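PDB 2YGK: DNA double-strand break repair nuclease NurA from Sulfolobus solfataricus, which is a manganese-dependent nuclease that, together with HerA, resects linear DNA ends and takes part in double-strand break repair. Local coordinates for residues V55-G60 with I130-S135; G75-I80 with H306-F311; L198-V203 with G297-L302. All coordinates share one frame; numbering follows the deposited sequence.

Contact 1: V55-G60 with I130-S135; sequences VAIDGG and ILMDGS. With MN (manganese (II) ion), chain C.
Two donors on strand 54-65 converge on the carbonyl oxygen of Leu131: Ile57 N makes a nearly linear hydrogen bond to Leu131 O at 3.0 Å, and Ala56 CA adds a CA-H...O contact to Leu131 O at 3.3 Å. Leu131 is bonded a second time through its own N, which donates to Val55 O at 2.9 Å. This regular parallel ladder joins two neighbouring strands in the central mixed sheet of an RNase H-like fold, and each strand carries an aspartate of the metal site. On the C-terminal side of the ladder the pairing opens, until the CA atoms of Asp58 and Asp133 stand 5.7 Å apart.

There the manganese ion is bound by Asp58 OD1 at 2.4 Å and by Asp133 OD2 at 2.5 Å. Both side chains have CG anti to the backbone N (chi1 -152° in Asp58, 177° in Asp133), and their carboxylate planes are turned 53° apart. Asp58 OD2 lies 2.9 Å from Asp133 OD2; these are two acceptors and not a bonded pair, and the charge of the ion would probably offset their repulsion. Aspartate suits both places, since its short side chain brings an oxygen to the metal directly from the strand.

Ala56 and Leu131 share the sheet face on which helix 300-309 lies, and the small alanine lets Pro301 and Leu302 sit close to the strand. Ile57, Ile130 and Met132 pack together on the other face, where Ile57 and Met132 also touch helix 104-123. There the CD1 methyl of Ile57 packs 3.6 Å from Ile130 CG2, with the selenium of Met132, a selenomethionine, beside that same methyl.

Contact 2: G75-I80 with H306-F311; sequences GAESVI and HMDVRF
The last turn of helix 300-309 and the residues that follow it rest on strand 70-82 here, with Asp308, Val309 and Phe311 meeting Glu77 and Gly75. Glu77 has CG anti to the backbone N (chi1 -178°) and continues extended through CD, which carries its carboxylate off the strand to the helix. Its OE1 comes within 2.7 Å of Asp308 OD2, the two carboxylate planes being 81° apart, and the same OE1 lies 3.1 Å from Asp308 CB. Two oxygens this close suggest that one of the acids probably holds a proton. Lys304, one helical turn earlier, forms a salt bridge with Asp308 OD2 and would probably offset the negative charge that remains. An alanine in place of Glu77 would take the carboxylate away, which would probably leave Asp308 OD2 without this oxygen mate and open a gap beside Asp308 CB, where OE1 had been.

In the RNase H-like sheet, strand 70-82 is the antiparallel neighbour of metal-binding strand 54-65, and the helix packs across the face of both. Val309 makes the apolar part of this packing. Its CG1 methyl lies against the strand backbone, 3.6 Å from Glu77 N and 3.7 Å from Glu77 CB, and it also touches Gly75 O. A compact branched residue fits such a close approach. Glycine suits position 75 because a side chain there would point toward Phe311 CZ and Val309 CG1, and a large one would crowd them; its absence lets the strand come close. The Phe311 ring turns its edge to this glycine, with CE2 4.3 Å from Gly75 N, and it also meets the ring of Phe62. At the helix end, Ile2 of the second subunit packs on Val309 and Met1 of that subunit on Phe311.

Contact 3: L198-V203 with G297-L302; sequences LWISKV and GYPFPL
The ring of Tyr298 is covered on one face by Lys202 and on the opposite face by its own neighbour Pro299, while a water lies in plane at its edge. Lys202 CE sits 3.8 Å above the ring, over its centre, and Pro299 CD is offset toward the rim on the other side. The lysine chain crosses the tyrosine side chain at about a right angle, and its chi3, at 140°, departs from full extension as CE comes to lie over the ring centre. From there NZ makes a cation-pi contact at 4.5 Å from the ring centroid, only 9° off the normal; CE adds a CH-pi contact. A long chain with a charged end suits this place, because its CE methylene and its ammonium share one face.

At the edge, Tyr298 OH donates to the water at 2.9 Å. The water lies between this hydroxyl and the backbone of Ile200, but its link to Ile200 O is very short and therefore doubtful. Ile200 supplies the apolar remainder: CG2 approaches Tyr298 CE1 obliquely at 4.3 Å, CD1 reaches Pro299 CG and CB faces Leu302 CD1. These residues join the end of this RNase H-like sheet strand to the start of helix 300-309, for which Pro299 is the N-cap residue. Tyr298 also touches metal-binding Asp133. With a cation over one face and a proline on the other, the ring would probably be limited in its turning, and the lysine probably adds positive charge to the surroundings of the metal site.

In the fold
Each contact has at least one strand in the same mixed sheet. Strand 54-65 of contact 1 pairs with strand 70-82 of contact 2, probably through Ala56 N and Val79 O (2.7 Å), and strand 129-133 pairs with strand 197-201 of contact 3, probably through Ile130 O and Leu198 N (2.8 Å). Contact 1 therefore lies in the middle, its centre about 9 Å from that of contact 2 and about 8 Å from that of contact 3. Helix 300-309 begins in contact 3, packs on Ala56 and Asp58 of contact 1, and ends in contact 2. The side chains of Leu302 and Val309 lie about 8 and 7 Å from the manganese, so both outer contacts border the metal site.

Contact 1: V55-G60 with I130-S135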
loop_
_atom_site.group_PDB
_atom_site.type_symbol
_atom_site.label_atom_id
_atom_site.label_comp_id
_atom_site.label_asym_id
_atom_site.label_seq_id
_atom_site.Cartn_x
_atom_site.Cartn_y
_atom_site.Cartn_z
ATOM N N VAL A 55 2.571 -27.954 12.017
ATOM C CA VAL A 55 1.389 -27.107 12.074
ATOM C C VAL A 55 1.794 -25.808 11.401
ATOM O O VAL A 55 2.705 -25.126 11.864
ATOM C CB VAL A 55 0.919 -26.827 13.535
ATOM C CG1 VAL A 55 -0.244 -25.804 13.551
ATOM C CG2 VAL A 55 0.508 -28.102 14.230
ATOM N N ALA A 56 1.112 -25.443 10.327
ATOM C CA ALA A 56 1.361 -24.175 9.642
ATOM C C ALA A 56 0.235 -23.164 9.933
ATOM O O ALA A 56 -0.913 -23.525 10.026
ATOM C CB ALA A 56 1.466 -24.398 8.163
ATOM N N ILE A 57 0.601 -21.896 10.059
ATOM C CA ILE A 57 -0.334 -20.851 10.265
ATOM C C ILE A 57 -0.057 -19.784 9.242
ATOM O O ILE A 57 1.109 -19.361 9.097
ATOM C CB ILE A 57 -0.213 -20.215 11.672
ATOM C CG1 ILE A 57 -0.586 -21.226 12.789
ATOM C CG2 ILE A 57 -1.144 -18.973 11.800
ATOM C CD1 ILE A 57 0.611 -21.769 13.553
ATOM N N ASP A 58 -1.127 -19.350 8.546
ATOM C CA ASP A 58 -1.098 -18.117 7.776
ATOM C C ASP A 58 -2.363 -17.306 7.933
ATOM O O ASP A 58 -3.398 -17.819 8.459
ATOM C CB ASP A 58 -0.891 -18.412 6.288
ATOM C CG ASP A 58 -0.186 -17.270 5.566
ATOM O OD1 ASP A 58 -0.169 -16.141 6.049
ATOM O OD2 ASP A 58 0.441 -17.518 4.529
ATOM N N GLY A 59 -2.331 -16.081 7.396
ATOM C CA GLY A 59 -3.470 -15.183 7.522
ATOM C C GLY A 59 -3.764 -14.361 6.296
ATOM O O GLY A 59 -2.895 -14.191 5.416
ATOM N N GLY A 60 -5.000 -13.856 6.247
ATOM C CA GLY A 60 -5.507 -13.080 5.118
ATOM C C GLY A 60 -6.349 -11.957 5.652
ATOM O O GLY A 60 -6.915 -12.088 6.737
ATOM N N ILE A 130 6.407 -25.735 14.133
ATOM C CA ILE A 130 5.382 -24.771 13.768
ATOM C C ILE A 130 5.945 -23.922 12.657
ATOM O O ILE A 130 7.025 -23.387 12.786
ATOM C CB ILE A 130 5.017 -23.856 14.942
ATOM C CG1 ILE A 130 4.489 -24.675 16.108
ATOM C CG2 ILE A 130 3.933 -22.835 14.541
ATOM C CD1 ILE A 130 4.189 -23.818 17.285
ATOM N N LEU A 131 5.226 -23.825 11.552
ATOM C CA LEU A 131 5.641 -22.982 10.445
ATOM C C LEU A 131 4.776 -21.738 10.396
ATOM O O LEU A 131 3.576 -21.826 10.159
ATOM C CB LEU A 131 5.489 -23.729 9.130
ATOM C CG LEU A 131 6.049 -25.130 9.129
ATOM C CD1 LEU A 131 5.888 -25.735 7.742
ATOM C CD2 LEU A 131 7.531 -25.055 9.564
HETATM N N MSE A 132 5.394 -20.586 10.615
HETATM C CA MSE A 132 4.761 -19.303 10.388
HETATM C C MSE A 132 5.190 -18.762 9.032
HETATM O O MSE A 132 6.330 -18.998 8.596
HETATM C CB MSE A 132 5.208 -18.263 11.430
HETATM C CG MSE A 132 5.181 -18.721 12.882
HETATM SE SE MSE A 132 3.413 -18.910 13.614
HETATM C CE MSE A 132 2.695 -17.175 13.212
ATOM N N ASP A 133 4.295 -17.974 8.428
ATOM C CA ASP A 133 4.532 -17.293 7.170
ATOM C C ASP A 133 4.961 -15.865 7.434
ATOM O O ASP A 133 4.189 -15.077 7.909
ATOM C CB ASP A 133 3.256 -17.276 6.351
ATOM C CG ASP A 133 3.414 -16.529 5.057
ATOM O OD1 ASP A 133 4.311 -16.860 4.296
ATOM O OD2 ASP A 133 2.639 -15.622 4.777
ATOM N N GLY A 134 6.195 -15.535 7.125
ATOM C CA GLY A 134 6.755 -14.258 7.490
ATOM C C GLY A 134 7.976 -14.344 8.388
ATOM O O GLY A 134 8.164 -15.296 9.145
ATOM N N SER A 135 8.793 -13.298 8.338
ATOM C CA SER A 135 10.035 -13.257 9.111
ATOM C C SER A 135 9.814 -12.909 10.577
ATOM O O SER A 135 8.850 -12.215 10.923
ATOM C CB SER A 135 10.927 -12.199 8.533
ATOM O OG SER A 135 10.197 -10.961 8.545
HETATM MN MN MN C . 0.816 -14.046 5.411
#

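Contact 2: G75-I80 with H306-F311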
loop_
_atom_site.group_PDB
_atom_site.type_symbol
_atom_site.label_atom_id
_atom_site.label_comp_id
_atom_site.label_asym_id
_atom_site.label_seq_id
_atom_site.Cartn_x
_atom_site.Cartn_y
_atom_site.Cartn_z
ATOM N N GLY A 75 -8.756 -13.122 8.709
ATOM C CA GLY A 75 -8.907 -14.531 8.962
ATOM C C GLY A 75 -7.554 -15.231 9.064
ATOM O O GLY A 75 -6.612 -14.900 8.366
ATOM N N ALA A 76 -7.462 -16.206 9.942
ATOM C CA ALA A 76 -6.258 -16.992 10.032
ATOM C C ALA A 76 -6.662 -18.454 10.176
ATOM O O ALA A 76 -7.760 -18.770 10.655
ATOM C CB ALA A 76 -5.371 -16.516 11.196
ATOM N N GLU A 77 -5.779 -19.328 9.732
ATOM C CA GLU A 77 -6.002 -20.744 9.795
ATOM C C GLU A 77 -4.740 -21.473 10.224
ATOM O O GLU A 77 -3.655 -21.145 9.782
ATOM C CB GLU A 77 -6.416 -21.211 8.415
ATOM C CG GLU A 77 -6.741 -22.676 8.320
ATOM C CD GLU A 77 -7.326 -23.025 6.985
ATOM O OE1 GLU A 77 -6.627 -23.233 6.036
ATOM O OE2 GLU A 77 -8.516 -23.087 6.817
ATOM N N SER A 78 -4.896 -22.457 11.101
ATOM C CA SER A 78 -3.845 -23.420 11.389
ATOM C C SER A 78 -4.131 -24.686 10.564
ATOM O O SER A 78 -5.289 -25.055 10.324
ATOM C CB SER A 78 -3.745 -23.748 12.899
ATOM O OG SER A 78 -4.934 -24.368 13.370
ATOM N N VAL A 79 -3.050 -25.318 10.135
ATOM C CA VAL A 79 -3.097 -26.480 9.275
ATOM C C VAL A 79 -2.069 -27.494 9.783
ATOM O O VAL A 79 -0.886 -27.154 9.932
ATOM C CB VAL A 79 -2.762 -26.087 7.816
ATOM C CG1 VAL A 79 -2.411 -27.294 7.018
ATOM C CG2 VAL A 79 -3.914 -25.365 7.185
ATOM N N ILE A 80 -2.533 -28.718 10.069
ATOM C CA ILE A 80 -1.633 -29.819 10.424
ATOM C C ILE A 80 -1.304 -30.678 9.201
ATOM O O ILE A 80 -2.208 -31.139 8.502
ATOM C CB ILE A 80 -2.203 -30.709 11.577
ATOM C CG1 ILE A 80 -1.093 -31.577 12.190
ATOM C CG2 ILE A 80 -3.359 -31.603 11.088
ATOM C CD1 ILE A 80 -1.252 -31.822 13.690
ATOM N N HIS A 306 -2.313 -20.623 3.381
ATOM C CA HIS A 306 -2.348 -19.344 2.703
ATOM C C HIS A 306 -3.506 -19.348 1.739
ATOM O O HIS A 306 -4.241 -18.367 1.626
ATOM C CB HIS A 306 -1.037 -19.105 1.980
ATOM C CG HIS A 306 -0.992 -17.846 1.183
ATOM N ND1 HIS A 306 -1.121 -16.599 1.754
ATOM C CD2 HIS A 306 -0.784 -17.624 -0.128
ATOM C CE1 HIS A 306 -1.011 -15.663 0.827
ATOM N NE2 HIS A 306 -0.797 -16.261 -0.325
HETATM N N MSE A 307 -3.711 -20.444 1.031
HETATM C CA MSE A 307 -4.738 -20.411 0.001
HETATM C C MSE A 307 -6.129 -20.284 0.626
HETATM O O MSE A 307 -7.046 -19.669 0.069
HETATM C CB MSE A 307 -4.646 -21.644 -0.873
HETATM C CG MSE A 307 -3.514 -21.588 -1.862
HETATM SE SE MSE A 307 -3.352 -23.335 -2.723
HETATM C CE MSE A 307 -5.033 -23.266 -3.737
ATOM N N ASP A 308 -6.300 -20.867 1.791
ATOM C CA ASP A 308 -7.626 -20.887 2.373
ATOM C C ASP A 308 -8.030 -19.540 2.925
ATOM O O ASP A 308 -9.171 -19.170 2.814
ATOM C CB ASP A 308 -7.675 -21.940 3.462
ATOM C CG ASP A 308 -7.650 -23.316 2.902
ATOM O OD1 ASP A 308 -7.969 -23.442 1.715
ATOM O OD2 ASP A 308 -7.350 -24.272 3.636
ATOM N N VAL A 309 -7.086 -18.813 3.516
ATOM C CA VAL A 309 -7.435 -17.550 4.144
ATOM C C VAL A 309 -7.521 -16.389 3.156
ATOM O O VAL A 309 -8.053 -15.345 3.501
ATOM C CB VAL A 309 -6.445 -17.168 5.287
ATOM C CG1 VAL A 309 -6.596 -18.138 6.392
ATOM C CG2 VAL A 309 -5.004 -17.091 4.798
ATOM N N ARG A 310 -6.964 -16.569 1.960
ATOM C CA ARG A 310 -6.893 -15.480 0.979
ATOM C C ARG A 310 -8.282 -14.927 0.683
ATOM O O ARG A 310 -9.251 -15.675 0.586
ATOM C CB ARG A 310 -6.280 -15.957 -0.334
ATOM C CG ARG A 310 -5.515 -14.875 -1.104
ATOM C CD ARG A 310 -4.852 -15.464 -2.361
ATOM N NE ARG A 310 -5.884 -15.768 -3.340
ATOM C CZ ARG A 310 -6.477 -14.864 -4.123
ATOM N NH1 ARG A 310 -6.113 -13.577 -4.073
ATOM N NH2 ARG A 310 -7.438 -15.254 -4.967
ATOM N N PHE A 311 -8.372 -13.614 0.530
ATOM C CA PHE A 311 -9.627 -13.028 0.127
ATOM C C PHE A 311 -9.564 -12.791 -1.362
ATOM O O PHE A 311 -8.925 -11.846 -1.822
ATOM C CB PHE A 311 -9.926 -11.738 0.921
ATOM C CG PHE A 311 -10.319 -11.994 2.354
ATOM C CD1 PHE A 311 -11.633 -12.260 2.673
ATOM C CD2 PHE A 311 -9.385 -12.007 3.359
ATOM C CE1 PHE A 311 -12.013 -12.530 3.977
ATOM C CE2 PHE A 311 -9.760 -12.272 4.638
ATOM C CZ PHE A 311 -11.085 -12.532 4.953
#

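Contact 3: L198-V203 with G297-L302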
loop_
_atom_site.group_PDB
_atom_site.type_symbol
_atom_site.label_atom_id
_atom_site.label_comp_id
_atom_site.label_asym_id
_atom_site.label_seq_id
_atom_site.Cartn_x
_atom_site.Cartn_y
_atom_site.Cartn_z
ATOM N N LEU A 198 9.520 -22.240 13.031
ATOM C CA LEU A 198 10.246 -21.902 11.837
ATOM C C LEU A 198 9.480 -20.799 11.206
ATOM O O LEU A 198 8.321 -20.967 10.857
ATOM C CB LEU A 198 10.307 -23.088 10.886
ATOM C CG LEU A 198 11.015 -24.327 11.439
ATOM C CD1 LEU A 198 11.118 -25.358 10.367
ATOM C CD2 LEU A 198 12.396 -23.977 12.007
ATOM N N TRP A 199 10.147 -19.670 11.050
ATOM C CA TRP A 199 9.548 -18.524 10.494
ATOM C C TRP A 199 10.027 -18.404 9.050
ATOM O O TRP A 199 11.144 -17.962 8.787
ATOM C CB TRP A 199 9.984 -17.313 11.312
ATOM C CG TRP A 199 9.694 -17.430 12.785
ATOM C CD1 TRP A 199 10.457 -18.059 13.745
ATOM C CD2 TRP A 199 8.595 -16.854 13.475
ATOM N NE1 TRP A 199 9.880 -17.923 14.981
ATOM C CE2 TRP A 199 8.737 -17.183 14.846
ATOM C CE3 TRP A 199 7.503 -16.073 13.071
ATOM C CZ2 TRP A 199 7.826 -16.763 15.813
ATOM C CZ3 TRP A 199 6.611 -15.661 14.016
ATOM C CH2 TRP A 199 6.778 -16.012 15.389
ATOM N N ILE A 200 9.160 -18.728 8.110
ATOM C CA ILE A 200 9.573 -18.869 6.732
ATOM C C ILE A 200 9.029 -17.770 5.839
ATOM O O ILE A 200 7.828 -17.474 5.904
ATOM C CB ILE A 200 9.082 -20.200 6.216
ATOM C CG1 ILE A 200 9.818 -21.303 6.988
ATOM C CG2 ILE A 200 9.291 -20.312 4.748
ATOM C CD1 ILE A 200 9.382 -22.659 6.639
ATOM N N SER A 201 9.895 -17.192 5.003
ATOM C CA SER A 201 9.470 -16.216 4.039
ATOM C C SER A 201 10.044 -16.437 2.637
ATOM O O SER A 201 11.183 -16.810 2.487
ATOM C CB SER A 201 9.737 -14.742 4.523
ATOM O OG SER A 201 11.038 -14.503 5.059
ATOM N N LYS A 202 9.205 -16.151 1.633
ATOM C CA LYS A 202 9.545 -16.169 0.225
ATOM C C LYS A 202 10.312 -14.913 -0.184
ATOM O O LYS A 202 11.058 -14.933 -1.149
ATOM C CB LYS A 202 8.264 -16.281 -0.603
ATOM C CG LYS A 202 7.441 -17.565 -0.385
ATOM C CD LYS A 202 6.022 -17.541 -1.074
ATOM C CE LYS A 202 5.687 -18.957 -1.704
ATOM N NZ LYS A 202 4.287 -19.037 -2.319
ATOM N N VAL A 203 10.149 -13.841 0.576
ATOM C CA VAL A 203 10.723 -12.522 0.272
ATOM C C VAL A 203 11.593 -12.046 1.432
ATOM O O VAL A 203 11.354 -12.405 2.573
ATOM C CB VAL A 203 9.571 -11.515 0.049
ATOM C CG1 VAL A 203 10.075 -10.082 -0.033
ATOM C CG2 VAL A 203 8.818 -11.885 -1.223
ATOM N N GLY A 297 9.453 -27.067 -3.789
ATOM C CA GLY A 297 10.387 -26.274 -3.037
ATOM C C GLY A 297 9.782 -25.551 -1.866
ATOM O O GLY A 297 10.530 -24.902 -1.143
ATOM N N TYR A 298 8.462 -25.684 -1.636
ATOM C CA TYR A 298 7.785 -24.974 -0.543
ATOM C C TYR A 298 6.810 -25.839 0.273
ATOM O O TYR A 298 6.042 -26.627 -0.294
ATOM C CB TYR A 298 7.003 -23.801 -1.136
ATOM C CG TYR A 298 6.469 -22.803 -0.138
ATOM C CD1 TYR A 298 7.298 -21.860 0.411
ATOM C CD2 TYR A 298 5.131 -22.825 0.265
ATOM C CE1 TYR A 298 6.813 -20.914 1.337
ATOM C CE2 TYR A 298 4.635 -21.905 1.185
ATOM C CZ TYR A 298 5.490 -20.942 1.719
ATOM O OH TYR A 298 5.038 -19.975 2.610
ATOM N N PRO A 299 6.761 -25.619 1.603
ATOM C CA PRO A 299 5.962 -26.538 2.450
ATOM C C PRO A 299 4.491 -26.421 2.169
ATOM O O PRO A 299 3.942 -25.345 2.313
ATOM C CB PRO A 299 6.296 -26.116 3.901
ATOM C CG PRO A 299 7.534 -25.307 3.773
ATOM C CD PRO A 299 7.426 -24.593 2.425
ATOM N N PHE A 300 3.865 -27.537 1.777
ATOM C CA PHE A 300 2.473 -27.526 1.422
ATOM C C PHE A 300 1.570 -27.024 2.539
ATOM O O PHE A 300 0.639 -26.293 2.258
ATOM C CB PHE A 300 1.971 -28.876 0.913
ATOM C CG PHE A 300 0.586 -28.787 0.340
ATOM C CD1 PHE A 300 0.347 -28.013 -0.773
ATOM C CD2 PHE A 300 -0.490 -29.370 0.970
ATOM C CE1 PHE A 300 -0.910 -27.872 -1.276
ATOM C CE2 PHE A 300 -1.764 -29.259 0.455
ATOM C CZ PHE A 300 -1.979 -28.504 -0.662
ATOM N N PRO A 301 1.818 -27.416 3.802
ATOM C CA PRO A 301 0.992 -26.911 4.884
ATOM C C PRO A 301 0.817 -25.390 4.882
ATOM O O PRO A 301 -0.278 -24.887 5.118
ATOM C CB PRO A 301 1.774 -27.377 6.112
ATOM C CG PRO A 301 2.224 -28.727 5.711
ATOM C CD PRO A 301 2.678 -28.518 4.280
ATOM N N LEU A 302 1.888 -24.655 4.613
ATOM C CA LEU A 302 1.759 -23.229 4.483
ATOM C C LEU A 302 0.970 -22.848 3.235
ATOM O O LEU A 302 0.022 -22.081 3.303
ATOM C CB LEU A 302 3.129 -22.587 4.413
ATOM C CG LEU A 302 3.723 -22.337 5.781
ATOM C CD1 LEU A 302 5.090 -21.700 5.635
ATOM C CD2 LEU A 302 2.804 -21.432 6.571
HETATM O O HOH W 1 6.762 -18.004 3.747
#